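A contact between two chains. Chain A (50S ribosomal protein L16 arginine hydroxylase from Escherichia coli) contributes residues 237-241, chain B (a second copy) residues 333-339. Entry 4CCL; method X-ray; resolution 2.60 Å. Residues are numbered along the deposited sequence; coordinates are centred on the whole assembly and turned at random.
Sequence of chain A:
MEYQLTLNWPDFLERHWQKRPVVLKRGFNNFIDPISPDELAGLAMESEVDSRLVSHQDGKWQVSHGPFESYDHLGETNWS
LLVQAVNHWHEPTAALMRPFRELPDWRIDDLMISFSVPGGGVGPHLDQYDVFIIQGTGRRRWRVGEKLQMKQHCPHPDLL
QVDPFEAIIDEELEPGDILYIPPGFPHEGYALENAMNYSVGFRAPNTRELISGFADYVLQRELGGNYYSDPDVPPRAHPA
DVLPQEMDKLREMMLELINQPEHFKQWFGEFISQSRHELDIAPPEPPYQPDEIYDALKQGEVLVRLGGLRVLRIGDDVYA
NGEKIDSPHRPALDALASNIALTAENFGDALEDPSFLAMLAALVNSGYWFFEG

Chain A 237-241: AHPAD
Chain B (333-339) LDALASN

A tight turn laid against the last turn of a helix can make a close interface without a single direct hydrogen bond, and this small contact between two copies of one protein, relying on packing and one bridging water, is an example. In chain A, H238(A) to D241(A) form a type I beta turn, with P239(A) at phi/psi -56/-19 and A240(A) at -88/-8, closed by D241(A) N to H238(A) O at 2.9 Å. A weak bond from H238(A) N to D241(A) OD2, 3.4 Å, reinforces it. In chain B the helix runs through S338(B), whose N bonds D334(B) O at 2.9 Å; N339(B) then leaves helical geometry at -146/136.

Register is set by A240(A) and S338(B), their CA atoms 5.5 Å apart. A240(A) points toward the helix, its CB 3.7 Å from both A337(B) CB and A337(B) O, small side chains permitting close approach. S338(B), chi1 m, brings OG to 3.2 Å from H238(A) CB and 4.0 Å from P239(A) CD. H238(A), chi1 m and chi2 -29°, places CD2 3.5 Å from D334(B) OD1.

The two acidic side chains, both chi1 m, are joined by a water that donates to D241(A) OD1 at 2.9 Å and D334(B) OD1 at 2.8 Å, so carboxylates meet through a shared donor.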

# COMPACT_ATOMS: atom_id res chain seq x y z
N ALA A 237 4.79 -25.32 21.32
CA ALA A 237 4.16 -26.63 21.38
C ALA A 237 3.98 -27.19 19.98
O ALA A 237 4.42 -28.30 19.68
CB ALA A 237 2.81 -26.54 22.09
N HIS A 238 3.33 -26.41 19.11
CA HIS A 238 3.06 -26.84 17.75
C HIS A 238 3.88 -26.05 16.73
O HIS A 238 3.84 -24.82 16.72
CB HIS A 238 1.57 -26.70 17.44
CG HIS A 238 0.68 -27.29 18.51
ND1 HIS A 238 1.08 -28.34 19.29
CD2 HIS A 238 -0.57 -26.95 18.90
CE1 HIS A 238 0.10 -28.64 20.14
NE2 HIS A 238 -0.90 -27.82 19.92
N PRO A 239 4.63 -26.77 15.88
CA PRO A 239 5.50 -26.16 14.86
C PRO A 239 4.75 -25.22 13.92
O PRO A 239 5.37 -24.38 13.27
CB PRO A 239 6.03 -27.38 14.09
CG PRO A 239 5.93 -28.51 15.05
CD PRO A 239 4.71 -28.24 15.87
N ALA A 240 3.43 -25.36 13.85
CA ALA A 240 2.61 -24.54 12.97
C ALA A 240 2.17 -23.23 13.62
O ALA A 240 1.59 -22.37 12.96
CB ALA A 240 1.40 -25.34 12.51
N ASP A 241 2.44 -23.08 14.91
CA ASP A 241 2.00 -21.90 15.66
C ASP A 241 2.87 -20.67 15.37
O ASP A 241 4.07 -20.78 15.17
CB ASP A 241 2.02 -22.17 17.16
CG ASP A 241 1.07 -23.29 17.56
OD1 ASP A 241 0.21 -23.68 16.74
OD2 ASP A 241 1.18 -23.77 18.71
N LEU B 333 -8.48 -28.99 14.16
CA LEU B 333 -7.70 -27.92 13.55
C LEU B 333 -6.21 -28.11 13.82
O LEU B 333 -5.38 -27.90 12.93
CB LEU B 333 -8.15 -26.55 14.05
CG LEU B 333 -9.56 -26.08 13.70
CD1 LEU B 333 -9.67 -24.57 13.83
CD2 LEU B 333 -9.96 -26.53 12.30
N ASP B 334 -5.88 -28.49 15.05
CA ASP B 334 -4.50 -28.79 15.42
C ASP B 334 -3.95 -29.94 14.59
O ASP B 334 -2.79 -29.93 14.19
CB ASP B 334 -4.41 -29.12 16.91
CG ASP B 334 -4.42 -27.89 17.78
OD1 ASP B 334 -3.76 -26.89 17.41
OD2 ASP B 334 -5.07 -27.91 18.84
N ALA B 335 -4.81 -30.93 14.35
CA ALA B 335 -4.45 -32.06 13.50
C ALA B 335 -4.16 -31.60 12.08
O ALA B 335 -3.23 -32.10 11.43
CB ALA B 335 -5.56 -33.10 13.52
N LEU B 336 -4.95 -30.65 11.59
CA LEU B 336 -4.76 -30.10 10.25
C LEU B 336 -3.46 -29.31 10.14
O LEU B 336 -2.74 -29.43 9.15
CB LEU B 336 -5.94 -29.21 9.86
CG LEU B 336 -7.25 -29.93 9.51
CD1 LEU B 336 -8.39 -28.93 9.35
CD2 LEU B 336 -7.07 -30.75 8.24
N ALA B 337 -3.17 -28.50 11.15
CA ALA B 337 -1.99 -27.64 11.13
C ALA B 337 -0.67 -28.39 11.35
O ALA B 337 0.27 -28.23 10.57
CB ALA B 337 -2.14 -26.52 12.15
N SER B 338 -0.61 -29.19 12.41
CA SER B 338 0.68 -29.73 12.86
C SER B 338 1.07 -31.11 12.32
O SER B 338 2.19 -31.57 12.58
CB SER B 338 0.76 -29.72 14.39
OG SER B 338 0.85 -28.39 14.87
N ASN B 339 0.18 -31.77 11.59
CA ASN B 339 0.59 -32.98 10.87
C ASN B 339 -0.10 -33.21 9.53
O ASN B 339 -1.32 -33.06 9.41
CB ASN B 339 0.50 -34.23 11.76
CG ASN B 339 -0.92 -34.58 12.16
OD1 ASN B 339 -1.64 -35.28 11.44
ND2 ASN B 339 -1.33 -34.11 13.33
O HOH W 1 -1.54 -25.91 16.07